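Local coordinates for D-galactonate dehydratase family member Dd703_0947 (Dickeya dadantii, PDB 4IHC), which dehydrates D-mannonate and D-gluconate with low activity, using one magnesium ion per subunit, and belongs to the mandelate racemase/muconate lactonizing enzyme family, at residues P146-T151 with L268-D273; R228-L233 with F243-H248. All blocks are in the same frame, centred on the assembly; numbering follows the deposited sequence.

Contact 1 (P146-T151 with L268-D273). With MG (magnesium ion), chain I.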
loop_
_atom_site.group_PDB
_atom_site.type_symbol
_atom_site.label_atom_id
_atom_site.label_comp_id
_atom_site.label_asym_id
_atom_site.label_seq_id
_atom_site.Cartn_x
_atom_site.Cartn_y
_atom_site.Cartn_z
ATOM N N PRO A 146 -33.791 -15.971 13.252
ATOM C CA PRO A 146 -33.243 -17.326 13.141
ATOM C C PRO A 146 -32.156 -17.542 14.177
ATOM O O PRO A 146 -31.373 -16.620 14.446
ATOM C CB PRO A 146 -32.647 -17.379 11.728
ATOM C CG PRO A 146 -32.806 -16.032 11.136
ATOM C CD PRO A 146 -33.439 -15.098 12.122
ATOM N N LEU A 147 -32.111 -18.748 14.741
ATOM C CA LEU A 147 -31.213 -19.082 15.847
ATOM C C LEU A 147 -30.237 -20.171 15.465
ATOM O O LEU A 147 -30.487 -20.999 14.579
ATOM C CB LEU A 147 -32.005 -19.604 17.068
ATOM C CG LEU A 147 -33.202 -18.762 17.527
ATOM C CD1 LEU A 147 -33.966 -19.450 18.648
ATOM C CD2 LEU A 147 -32.729 -17.373 17.952
ATOM N N TYR A 148 -29.133 -20.206 16.193
ATOM C CA TYR A 148 -28.364 -21.413 16.229
ATOM C C TYR A 148 -28.135 -21.842 17.645
ATOM O O TYR A 148 -28.061 -21.011 18.541
ATOM C CB TYR A 148 -27.056 -21.275 15.450
ATOM C CG TYR A 148 -25.869 -20.557 16.071
ATOM C CD1 TYR A 148 -24.968 -21.223 16.909
ATOM C CD2 TYR A 148 -25.569 -19.257 15.693
ATOM C CE1 TYR A 148 -23.833 -20.578 17.391
ATOM C CE2 TYR A 148 -24.434 -18.619 16.156
ATOM C CZ TYR A 148 -23.575 -19.276 17.004
ATOM O OH TYR A 148 -22.468 -18.589 17.439
ATOM N N CYS A 149 -28.038 -23.154 17.837
ATOM C CA CYS A 149 -27.823 -23.729 19.154
ATOM C C CYS A 149 -26.537 -24.550 19.120
ATOM O O CYS A 149 -25.996 -24.847 18.051
ATOM C CB CYS A 149 -28.996 -24.647 19.542
ATOM S SG CYS A 149 -29.161 -26.052 18.418
ATOM N N HIS A 150 -26.035 -24.881 20.297
ATOM C CA HIS A 150 -24.805 -25.657 20.405
ATOM C C HIS A 150 -25.094 -27.146 20.312
ATOM O O HIS A 150 -26.039 -27.643 20.917
ATOM C CB HIS A 150 -24.136 -25.364 21.736
ATOM C CG HIS A 150 -23.644 -23.956 21.866
ATOM N ND1 HIS A 150 -22.711 -23.583 22.810
ATOM C CD2 HIS A 150 -23.937 -22.836 21.161
ATOM C CE1 HIS A 150 -22.463 -22.289 22.692
ATOM N NE2 HIS A 150 -23.196 -21.812 21.702
ATOM N N THR A 151 -24.284 -27.861 19.550
ATOM C CA THR A 151 -24.339 -29.323 19.584
ATOM C C THR A 151 -22.943 -29.884 19.864
ATOM O O THR A 151 -22.024 -29.712 19.064
ATOM C CB THR A 151 -24.870 -29.899 18.261
ATOM O OG1 THR A 151 -24.050 -29.433 17.177
ATOM C CG2 THR A 151 -26.317 -29.444 18.032
ATOM N N LEU A 268 -19.000 -24.156 5.764
ATOM C CA LEU A 268 -19.482 -23.638 7.035
ATOM C C LEU A 268 -20.208 -22.328 6.841
ATOM O O LEU A 268 -19.919 -21.573 5.925
ATOM C CB LEU A 268 -18.345 -23.446 8.055
ATOM C CG LEU A 268 -17.415 -24.631 8.350
ATOM C CD1 LEU A 268 -16.651 -24.414 9.648
ATOM C CD2 LEU A 268 -18.119 -25.967 8.399
ATOM N N PHE A 269 -21.171 -22.072 7.721
ATOM C CA PHE A 269 -21.822 -20.774 7.796
ATOM C C PHE A 269 -20.801 -19.740 8.287
ATOM O O PHE A 269 -20.721 -18.611 7.754
ATOM C CB PHE A 269 -23.024 -20.854 8.737
ATOM C CG PHE A 269 -23.810 -19.588 8.803
ATOM C CD1 PHE A 269 -24.730 -19.276 7.808
ATOM C CD2 PHE A 269 -23.638 -18.705 9.856
ATOM C CE1 PHE A 269 -25.446 -18.089 7.865
ATOM C CE2 PHE A 269 -24.341 -17.515 9.901
ATOM C CZ PHE A 269 -25.268 -17.226 8.919
ATOM N N TYR A 270 -20.062 -20.113 9.334
ATOM C CA TYR A 270 -18.818 -19.419 9.660
ATOM C C TYR A 270 -17.862 -20.173 10.570
ATOM O O TYR A 270 -18.275 -20.961 11.403
ATOM C CB TYR A 270 -19.052 -18.008 10.186
ATOM C CG TYR A 270 -19.824 -17.812 11.490
ATOM C CD1 TYR A 270 -19.374 -18.332 12.704
ATOM C CD2 TYR A 270 -20.957 -16.987 11.517
ATOM C CE1 TYR A 270 -20.076 -18.099 13.909
ATOM C CE2 TYR A 270 -21.634 -16.733 12.701
ATOM C CZ TYR A 270 -21.191 -17.286 13.894
ATOM O OH TYR A 270 -21.886 -17.005 15.051
ATOM N N LEU A 271 -16.573 -19.917 10.374
ATOM C CA LEU A 271 -15.526 -20.376 11.258
ATOM C C LEU A 271 -15.188 -19.239 12.239
ATOM O O LEU A 271 -14.818 -18.147 11.810
ATOM C CB LEU A 271 -14.306 -20.759 10.424
ATOM C CG LEU A 271 -13.068 -21.315 11.162
ATOM C CD1 LEU A 271 -13.406 -22.605 11.878
ATOM C CD2 LEU A 271 -11.921 -21.559 10.189
ATOM N N GLU A 272 -15.322 -19.504 13.537
ATOM C CA GLU A 272 -15.304 -18.459 14.543
ATOM C C GLU A 272 -13.975 -18.369 15.285
ATOM O O GLU A 272 -13.374 -19.394 15.616
ATOM C CB GLU A 272 -16.441 -18.708 15.546
ATOM C CG GLU A 272 -16.353 -17.867 16.795
ATOM C CD GLU A 272 -17.533 -18.082 17.713
ATOM O OE1 GLU A 272 -18.574 -18.577 17.227
ATOM O OE2 GLU A 272 -17.423 -17.746 18.915
ATOM N N ASP A 273 -13.533 -17.141 15.558
ATOM C CA ASP A 273 -12.306 -16.901 16.338
ATOM C C ASP A 273 -11.079 -17.731 15.889
ATOM O O ASP A 273 -10.468 -18.414 16.686
ATOM C CB ASP A 273 -12.582 -17.052 17.848
ATOM C CG ASP A 273 -13.407 -15.870 18.436
ATOM O OD1 ASP A 273 -13.822 -14.962 17.674
ATOM O OD2 ASP A 273 -13.667 -15.855 19.669
HETATM MG MG MG I . -16.972 -18.464 20.613
HETATM O O HOH W 1 -20.326 -20.108 18.631
HETATM O O HOH W 2 -15.043 -17.957 20.335
HETATM O O HOH W 3 -16.620 -19.088 22.322
#
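Inside the modified TIM barrel of the enolase superfamily, Y148 and Y270 reach from strands 145-153 and 270-272, which are not neighbours in the sheet, and meet hydroxyl to hydroxyl. The nearest CA atoms, those of Y148 and F269, are 10.7 Å apart, so long phenol side chains suit these places: only their ends bridge the interior. Y270 OH donates to Y148 OH over 2.9 Å, and the two side chains cross at about a right angle. The hydroxyl of Y270 also lies 3.2 Å from CE2 of the Y148 ring, approaching that ring obliquely, whereas Y148 OH sits at the edge of the Y270 ring, near its plane. In Y148 CG stands between the backbone N and the carbonyl carbon (chi1 79°), on a CB that points toward 268-273; of Y270 only the end of the side chain comes near. I244 of strand 242-246, one of the two strands that separate them in the sheet, and R319 touch both tyrosines.

Y148 OH is gripped a second time by a water lying in the plane of its ring, which lies 2.7 Å from E272 OE1 and probably donates to it. The water thus spans a pair of oxygens too far apart to bond directly. E272 is extended beyond CG, a length and charge that carry its carboxylate to the magnesium ion. D246 and E298 complete the protein ligands. The carboxylate divides its work: OE1 faces the bridging water, while OE2 takes both a hydrogen bond from R319 and, at 1.9 Å, the magnesium ion.

Contact 2 (R228-L233 with F243-H248). With MG (magnesium ion), chain I.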
loop_
_atom_site.group_PDB
_atom_site.type_symbol
_atom_site.label_atom_id
_atom_site.label_comp_id
_atom_site.label_asym_id
_atom_site.label_seq_id
_atom_site.Cartn_x
_atom_site.Cartn_y
_atom_site.Cartn_z
ATOM N N ARG A 228 -11.935 -33.957 9.403
ATOM C CA ARG A 228 -12.492 -35.292 9.450
ATOM C C ARG A 228 -13.941 -35.249 9.998
ATOM O O ARG A 228 -14.819 -35.899 9.498
ATOM C CB ARG A 228 -11.660 -36.238 10.328
ATOM C CG ARG A 228 -10.130 -36.172 10.222
ATOM C CD ARG A 228 -9.323 -37.373 10.849
ATOM N NE ARG A 228 -9.364 -37.455 12.326
ATOM C CZ ARG A 228 -8.413 -36.993 13.156
ATOM N NH1 ARG A 228 -7.331 -36.442 12.677
ATOM N NH2 ARG A 228 -8.527 -37.103 14.464
ATOM N N LEU A 229 -14.137 -34.443 11.033
ATOM C CA LEU A 229 -15.458 -34.297 11.624
ATOM C C LEU A 229 -16.480 -33.740 10.651
ATOM O O LEU A 229 -17.598 -34.244 10.547
ATOM C CB LEU A 229 -15.371 -33.463 12.902
ATOM C CG LEU A 229 -16.652 -32.810 13.389
ATOM C CD1 LEU A 229 -17.579 -33.824 14.049
ATOM C CD2 LEU A 229 -16.335 -31.654 14.330
ATOM N N PHE A 230 -16.109 -32.707 9.910
ATOM C CA PHE A 230 -17.065 -32.114 8.986
ATOM C C PHE A 230 -17.313 -32.948 7.753
ATOM O O PHE A 230 -18.401 -32.904 7.198
ATOM C CB PHE A 230 -16.692 -30.671 8.668
ATOM C CG PHE A 230 -17.022 -29.777 9.798
ATOM C CD1 PHE A 230 -18.356 -29.484 10.075
ATOM C CD2 PHE A 230 -16.046 -29.335 10.666
ATOM C CE1 PHE A 230 -18.693 -28.705 11.160
ATOM C CE2 PHE A 230 -16.382 -28.553 11.758
ATOM C CZ PHE A 230 -17.700 -28.237 11.998
ATOM N N GLU A 231 -16.318 -33.732 7.345
ATOM C CA GLU A 231 -16.526 -34.655 6.236
ATOM C C GLU A 231 -17.570 -35.709 6.637
ATOM O O GLU A 231 -18.417 -36.099 5.842
ATOM C CB GLU A 231 -15.210 -35.318 5.820
ATOM C CG GLU A 231 -15.339 -36.166 4.564
ATOM C CD GLU A 231 -14.170 -37.115 4.369
ATOM O OE1 GLU A 231 -14.395 -38.246 3.894
ATOM O OE2 GLU A 231 -13.024 -36.735 4.692
ATOM N N HIS A 232 -17.516 -36.151 7.885
ATOM C CA HIS A 232 -18.505 -37.102 8.370
ATOM C C HIS A 232 -19.893 -36.442 8.428
ATOM O O HIS A 232 -20.843 -36.910 7.788
ATOM C CB HIS A 232 -18.062 -37.698 9.715
ATOM C CG HIS A 232 -19.159 -38.382 10.475
ATOM N ND1 HIS A 232 -19.495 -39.705 10.277
ATOM C CD2 HIS A 232 -19.990 -37.926 11.445
ATOM C CE1 HIS A 232 -20.492 -40.031 11.084
ATOM N NE2 HIS A 232 -20.811 -38.970 11.803
ATOM N N LEU A 233 -20.011 -35.333 9.154
ATOM C CA LEU A 233 -21.293 -34.646 9.235
ATOM C C LEU A 233 -21.928 -34.427 7.852
ATOM O O LEU A 233 -23.108 -34.724 7.660
ATOM C CB LEU A 233 -21.183 -33.324 10.010
ATOM C CG LEU A 233 -20.682 -33.447 11.452
ATOM C CD1 LEU A 233 -20.446 -32.094 12.097
ATOM C CD2 LEU A 233 -21.644 -34.300 12.274
ATOM N N PHE A 243 -23.684 -25.071 9.372
ATOM C CA PHE A 243 -22.748 -25.524 10.408
ATOM C C PHE A 243 -21.891 -24.379 10.796
ATOM O O PHE A 243 -21.403 -23.666 9.937
ATOM C CB PHE A 243 -21.766 -26.594 9.899
ATOM C CG PHE A 243 -22.382 -27.944 9.669
ATOM C CD1 PHE A 243 -23.562 -28.309 10.304
ATOM C CD2 PHE A 243 -21.739 -28.876 8.869
ATOM C CE1 PHE A 243 -24.113 -29.565 10.114
ATOM C CE2 PHE A 243 -22.288 -30.137 8.675
ATOM C CZ PHE A 243 -23.479 -30.481 9.295
ATOM N N ILE A 244 -21.661 -24.256 12.093
ATOM C CA ILE A 244 -20.747 -23.264 12.616
ATOM C C ILE A 244 -19.671 -24.000 13.435
ATOM O O ILE A 244 -20.004 -24.893 14.188
ATOM C CB ILE A 244 -21.525 -22.322 13.509
ATOM C CG1 ILE A 244 -22.244 -21.287 12.633
ATOM C CG2 ILE A 244 -20.625 -21.682 14.569
ATOM C CD1 ILE A 244 -23.297 -20.508 13.377
ATOM N N HIS A 245 -18.393 -23.640 13.289
ATOM C CA HIS A 245 -17.363 -24.214 14.154
ATOM C C HIS A 245 -16.583 -23.093 14.821
ATOM O O HIS A 245 -16.224 -22.126 14.166
ATOM C CB HIS A 245 -16.404 -25.110 13.355
ATOM C CG HIS A 245 -15.368 -25.776 14.201
ATOM N ND1 HIS A 245 -15.680 -26.767 15.115
ATOM C CD2 HIS A 245 -14.023 -25.591 14.284
ATOM C CE1 HIS A 245 -14.574 -27.147 15.740
ATOM N NE2 HIS A 245 -13.552 -26.466 15.242
ATOM N N ASP A 246 -16.319 -23.247 16.116
ATOM C CA ASP A 246 -15.580 -22.275 16.921
ATOM C C ASP A 246 -14.159 -22.730 17.231
ATOM O O ASP A 246 -13.957 -23.650 18.023
ATOM C CB ASP A 246 -16.322 -22.081 18.250
ATOM C CG ASP A 246 -15.998 -20.750 18.930
ATOM O OD1 ASP A 246 -14.912 -20.175 18.675
ATOM O OD2 ASP A 246 -16.819 -20.293 19.766
ATOM N N VAL A 247 -13.167 -22.090 16.608
ATOM C CA VAL A 247 -11.772 -22.391 16.869
ATOM C C VAL A 247 -11.342 -21.825 18.234
ATOM O O VAL A 247 -10.433 -22.351 18.889
ATOM C CB VAL A 247 -10.859 -21.819 15.775
ATOM C CG1 VAL A 247 -9.395 -22.112 16.066
ATOM C CG2 VAL A 247 -11.247 -22.343 14.396
ATOM N N HIS A 248 -11.961 -20.725 18.644
ATOM C CA HIS A 248 -11.816 -20.261 20.017
ATOM C C HIS A 248 -10.371 -19.924 20.350
ATOM O O HIS A 248 -9.920 -20.220 21.457
ATOM C CB HIS A 248 -12.288 -21.372 20.951
ATOM C CG HIS A 248 -12.842 -20.888 22.250
ATOM N ND1 HIS A 248 -12.062 -20.310 23.227
ATOM C CD2 HIS A 248 -14.094 -20.947 22.758
ATOM C CE1 HIS A 248 -12.812 -20.010 24.270
ATOM N NE2 HIS A 248 -14.051 -20.383 24.011
HETATM MG MG MG I . -16.972 -18.464 20.613
HETATM O O HOH W 2 -15.043 -17.957 20.335
HETATM O O HOH W 3 -16.620 -19.088 22.322
#
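F230, F243 and H245 form an aromatic cluster where helix 219-237 of the barrel's outer layer lies on strand 242-246, the strand that follows it in the α/β-barrel. The helical segment 228-233 and strand residues 243-246 run nearly antiparallel, at 165°, with axes 11.5 Å apart at closest approach, a spacing that large flat side chains fill well.

F230 does most of the joining. Placed by a chi1 of -75°, which sets CG anti to the carbonyl carbon, its ring drops toward the strand and touches both aromatic neighbours. Its CD1 comes within 3.6 Å of F243 CD2, which lies at the edge of the F230 ring. The two rings meet obliquely, and the side chains slide past each other in opposite directions. Two residues along the strand, on the same face, F230 directs its edge at the face of H245 in an offset edge-to-face pair, with planes at 80°; its CZ also meets H245 CB at 3.6 Å.

F243 extends the apolar surface to L233, whose CB rests obliquely against CE2 at 3.6 Å, and its ring makes a cation-pi contact with R234. H245 suits a place between apolar rings and polar groups: F230 packs against its CB and the CG-ND1 part of its ring, while ND1 bonds to the carbonyl of C176 and NE2 to the hydroxyl of Y222, so its buried nitrogens are satisfied and its ring rotation is probably fixed. The next residue, D246, serves the active site instead: its OD2 binds magnesium at 2.0 Å, and its OD1 accepts a hydrogen bond from a metal-bound water.

In the fold
Contacts 1 and 2 have centres about 10 Å apart and share the barrel sheet, in which strands 242-246 and 270-272 are parallel neighbours. Along the chain the order is 146-151, 228-233, 243-248, 268-273, so both segments of contact 2 fall between those of contact 1. Contact 1 spans the interior of the barrel, and contact 2 joins its wall to an outer helix. A probable hydrogen bond from F269 N to F243 O ties segments 268-273 and 243-248 together, and at the strand ends D246 and E272 bring their carboxylates together on one magnesium ion. Adjacent strands thus supply two of its three protein ligands.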